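Long-range contact in inorganic pyrophosphatase (PDB 2BQX), which probably hydrolyses inorganic pyrophosphate to two phosphate ions with the help of magnesium, working as a homohexamer: residues Asp11-Lys23 against Ser74-Leu88. Residues are numbered along the deposited sequence; the frame is centred on the assembly and turned at random.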
# COMPACT_ATOMS: atom_id res chain seq x y z
N ASP A 11 25.26 23.33 -4.45
CA ASP A 11 25.72 23.56 -3.09
C ASP A 11 25.67 22.24 -2.33
O ASP A 11 24.63 21.58 -2.28
CB ASP A 11 24.83 24.60 -2.40
CG ASP A 11 25.34 24.99 -1.03
OD1 ASP A 11 24.67 25.82 -0.37
OD2 ASP A 11 26.40 24.48 -0.63
N ALA A 12 26.80 21.86 -1.73
CA ALA A 12 26.92 20.62 -0.98
C ALA A 12 25.86 20.46 0.10
O ALA A 12 25.48 19.34 0.45
CB ALA A 12 28.31 20.53 -0.36
N ASP A 13 25.40 21.59 0.64
CA ASP A 13 24.39 21.57 1.69
C ASP A 13 22.99 21.88 1.15
O ASP A 13 22.07 22.11 1.92
CB ASP A 13 24.74 22.57 2.79
CG ASP A 13 25.96 22.14 3.60
OD1 ASP A 13 25.99 20.98 4.06
OD2 ASP A 13 26.87 22.96 3.78
N SER A 14 22.85 21.89 -0.17
CA SER A 14 21.57 22.14 -0.81
C SER A 14 21.68 21.88 -2.31
O SER A 14 21.49 22.79 -3.12
CB SER A 14 21.11 23.58 -0.58
OG SER A 14 19.82 23.80 -1.13
N LEU A 15 22.00 20.64 -2.68
CA LEU A 15 22.14 20.29 -4.09
C LEU A 15 20.88 19.59 -4.60
O LEU A 15 20.23 18.84 -3.88
CB LEU A 15 23.35 19.38 -4.31
CG LEU A 15 23.30 17.94 -3.82
CD1 LEU A 15 24.48 17.17 -4.39
CD2 LEU A 15 23.31 17.90 -2.30
N CYS A 16 20.56 19.84 -5.87
CA CYS A 16 19.38 19.23 -6.45
C CYS A 16 19.61 17.77 -6.82
O CYS A 16 20.63 17.42 -7.42
CB CYS A 16 18.93 20.00 -7.70
SG CYS A 16 18.24 21.63 -7.36
N VAL A 17 18.66 16.93 -6.46
CA VAL A 17 18.75 15.52 -6.79
C VAL A 17 17.46 15.12 -7.50
O VAL A 17 16.36 15.30 -6.96
CB VAL A 17 18.95 14.64 -5.54
CG1 VAL A 17 18.97 13.17 -5.94
CG2 VAL A 17 20.25 15.00 -4.85
N VAL A 18 17.61 14.63 -8.72
CA VAL A 18 16.47 14.18 -9.51
C VAL A 18 16.26 12.72 -9.14
O VAL A 18 17.12 11.87 -9.39
CB VAL A 18 16.76 14.28 -11.03
CG1 VAL A 18 15.60 13.69 -11.82
CG2 VAL A 18 16.96 15.74 -11.41
N ILE A 19 15.12 12.43 -8.52
CA ILE A 19 14.80 11.07 -8.09
C ILE A 19 14.40 10.17 -9.24
O ILE A 19 13.52 10.51 -10.03
CB ILE A 19 13.64 11.09 -7.07
CG1 ILE A 19 13.97 12.02 -5.91
CG2 ILE A 19 13.38 9.68 -6.58
CD1 ILE A 19 15.21 11.62 -5.13
N GLU A 20 15.03 9.00 -9.34
CA GLU A 20 14.71 8.05 -10.39
C GLU A 20 14.17 6.75 -9.80
O GLU A 20 13.53 5.96 -10.49
CB GLU A 20 15.94 7.74 -11.23
CG GLU A 20 16.46 8.91 -12.04
CD GLU A 20 17.73 8.56 -12.78
OE1 GLU A 20 18.69 8.12 -12.12
OE2 GLU A 20 17.76 8.72 -14.02
N ILE A 21 14.45 6.52 -8.52
CA ILE A 21 14.00 5.31 -7.84
C ILE A 21 13.44 5.70 -6.48
O ILE A 21 14.10 6.40 -5.72
CB ILE A 21 15.15 4.32 -7.61
CG1 ILE A 21 15.89 4.06 -8.93
CG2 ILE A 21 14.60 3.02 -7.04
CD1 ILE A 21 17.10 3.17 -8.79
N SER A 22 12.22 5.26 -6.19
CA SER A 22 11.58 5.58 -4.93
C SER A 22 11.94 4.54 -3.87
O SER A 22 12.02 3.35 -4.17
CB SER A 22 10.06 5.64 -5.12
OG SER A 22 9.43 6.24 -4.01
N LYS A 23 12.17 5.00 -2.64
CA LYS A 23 12.51 4.09 -1.55
C LYS A 23 11.50 2.94 -1.48
O LYS A 23 10.30 3.16 -1.67
CB LYS A 23 12.52 4.84 -0.21
CG LYS A 23 12.98 4.00 0.96
CD LYS A 23 12.88 4.74 2.28
CE LYS A 23 13.45 3.90 3.42
NZ LYS A 23 13.20 4.54 4.74
N SER A 74 15.72 8.84 3.78
CA SER A 74 14.55 9.49 4.34
C SER A 74 13.64 8.41 4.87
O SER A 74 13.79 7.25 4.52
CB SER A 74 13.82 10.27 3.24
OG SER A 74 12.54 10.71 3.68
N ASP A 75 12.69 8.79 5.71
CA ASP A 75 11.75 7.80 6.21
C ASP A 75 10.64 7.64 5.18
O ASP A 75 9.91 6.65 5.21
CB ASP A 75 11.15 8.21 7.54
CG ASP A 75 12.16 8.19 8.67
OD1 ASP A 75 13.10 7.36 8.60
OD2 ASP A 75 12.01 8.98 9.62
N VAL A 76 10.51 8.61 4.28
CA VAL A 76 9.47 8.54 3.25
C VAL A 76 10.03 8.31 1.85
O VAL A 76 11.21 8.53 1.60
CB VAL A 76 8.61 9.83 3.22
CG1 VAL A 76 8.00 10.09 4.58
CG2 VAL A 76 9.43 11.02 2.75
N ALA A 77 9.16 7.83 0.96
CA ALA A 77 9.53 7.55 -0.42
C ALA A 77 9.07 8.70 -1.34
O ALA A 77 7.89 9.05 -1.35
CB ALA A 77 8.86 6.24 -0.87
N PHE A 78 10.01 9.28 -2.08
CA PHE A 78 9.71 10.37 -3.00
C PHE A 78 9.37 9.78 -4.37
O PHE A 78 9.98 8.79 -4.80
CB PHE A 78 10.91 11.32 -3.13
CG PHE A 78 11.33 11.95 -1.82
CD1 PHE A 78 10.39 12.58 -1.01
CD2 PHE A 78 12.64 11.87 -1.39
CE1 PHE A 78 10.75 13.13 0.21
CE2 PHE A 78 13.02 12.42 -0.16
CZ PHE A 78 12.07 13.05 0.64
N GLN A 79 8.42 10.40 -5.06
CA GLN A 79 7.97 9.95 -6.37
C GLN A 79 9.05 10.02 -7.45
O GLN A 79 9.73 11.04 -7.59
CB GLN A 79 6.77 10.80 -6.80
CG GLN A 79 6.20 10.42 -8.16
CD GLN A 79 4.81 10.98 -8.36
OE1 GLN A 79 3.87 10.59 -7.65
NE2 GLN A 79 4.66 11.89 -9.30
N ALA A 80 9.21 8.94 -8.20
CA ALA A 80 10.21 8.94 -9.27
C ALA A 80 9.87 10.10 -10.18
O ALA A 80 8.70 10.32 -10.51
CB ALA A 80 10.17 7.62 -10.04
N GLY A 81 10.88 10.85 -10.59
CA GLY A 81 10.64 11.99 -11.46
C GLY A 81 10.62 13.31 -10.71
O GLY A 81 10.74 14.36 -11.33
N SER A 82 10.48 13.28 -9.38
CA SER A 82 10.48 14.53 -8.62
C SER A 82 11.91 14.96 -8.34
O SER A 82 12.86 14.21 -8.59
CB SER A 82 9.70 14.37 -7.31
OG SER A 82 10.28 13.38 -6.46
N VAL A 83 12.07 16.17 -7.83
CA VAL A 83 13.38 16.72 -7.52
C VAL A 83 13.40 17.18 -6.08
O VAL A 83 12.52 17.91 -5.64
CB VAL A 83 13.68 17.94 -8.42
CG1 VAL A 83 15.06 18.48 -8.12
CG2 VAL A 83 13.56 17.56 -9.88
N VAL A 84 14.41 16.74 -5.33
CA VAL A 84 14.52 17.13 -3.93
C VAL A 84 15.85 17.82 -3.65
O VAL A 84 16.89 17.40 -4.16
CB VAL A 84 14.40 15.89 -3.00
CG1 VAL A 84 15.51 14.90 -3.30
CG2 VAL A 84 14.44 16.33 -1.54
N LYS A 85 15.81 18.88 -2.86
CA LYS A 85 17.03 19.59 -2.49
C LYS A 85 17.59 18.81 -1.31
O LYS A 85 16.90 18.59 -0.31
CB LYS A 85 16.72 21.03 -2.07
CG LYS A 85 16.21 21.92 -3.19
CD LYS A 85 16.05 23.35 -2.71
CE LYS A 85 15.70 24.29 -3.86
NZ LYS A 85 15.70 25.72 -3.40
N ALA A 86 18.84 18.39 -1.43
CA ALA A 86 19.47 17.59 -0.39
C ALA A 86 20.80 18.15 0.11
O ALA A 86 21.30 19.16 -0.39
CB ALA A 86 19.68 16.17 -0.91
N ARG A 87 21.36 17.49 1.12
CA ARG A 87 22.65 17.90 1.67
C ARG A 87 23.49 16.64 1.83
O ARG A 87 22.99 15.60 2.24
CB ARG A 87 22.47 18.60 3.01
CG ARG A 87 21.84 17.76 4.10
CD ARG A 87 21.45 18.64 5.28
NE ARG A 87 20.82 17.89 6.35
CZ ARG A 87 21.46 17.09 7.19
NH1 ARG A 87 20.78 16.43 8.13
NH2 ARG A 87 22.78 16.95 7.12
N LEU A 88 24.77 16.74 1.50
CA LEU A 88 25.68 15.60 1.60
C LEU A 88 26.12 15.27 3.02
O LEU A 88 26.29 16.15 3.85
CB LEU A 88 26.94 15.87 0.78
CG LEU A 88 27.07 15.40 -0.67
CD1 LEU A 88 25.79 15.59 -1.43
CD2 LEU A 88 28.23 16.16 -1.31
O HOH W 1 24.97 17.97 5.53
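Gly81 N gives its hydrogen to Ile19 O over 2.7 Å, while Ile19 N bonds Ser82 O, so both polar backbone atoms of Ile19 are used on the type II turn Gln79-Ser82. Glycine suits this turn, because a side chain would press against the preceding carbonyl. Gln79 O accepts from both Ser82 N and Ser82 OG; the hydroxyl, placed between its own backbone N and carbonyl carbon (chi1 61°), lies on a lone pair at 2.7 Å. Ile19 fills the bend: CG2 lies against the carbonyls of Phe78 and Gln79, CG1 meets Phe78 CB, and CD1 reaches Val84 CG1 at 3.8 Å. Beyond the turn, strand 14-21 runs antiparallel to the first part of strand 83-96, in the curled sheet that forms the barrel core of family I pyrophosphatases, with Leu15-Ala86 and Val17-Val84 as hydrogen-bonded pairs. Two residues, Ser14 and Leu15, lie opposite the single Ala86 in a classic beta bulge. Beta-branched valines suit extended strands; Val17 CG2 rests on the small Ala86 CB, and on the opposite face Val18 and Val83 meet, CG2 to CG2 at 4.1 Å. Glu20, bonded through OE2 to Leu31 N, sits beside Tyr54 and Asp69, which probably bind substrate and magnesium. Leu15 and Leu88 meet roughly perpendicular, Leu15 CD2 pressed to 3.5 Å from Leu88 CD1, and both touch Leu164 of helix 157-171. Arg87 NH2 donates to Val119 O and to a water that in turn donates to Leu88 O. At the other end, Ser22, short enough for a nearby carbonyl, donates from OG to Phe78 O over 2.7 Å, above the carbonyl plane. The long stem of Lys23, fully extended, lies along Ala77 and brings NZ into the plane of the Ser74 carbonyl, 2.8 Å from Ser74 O.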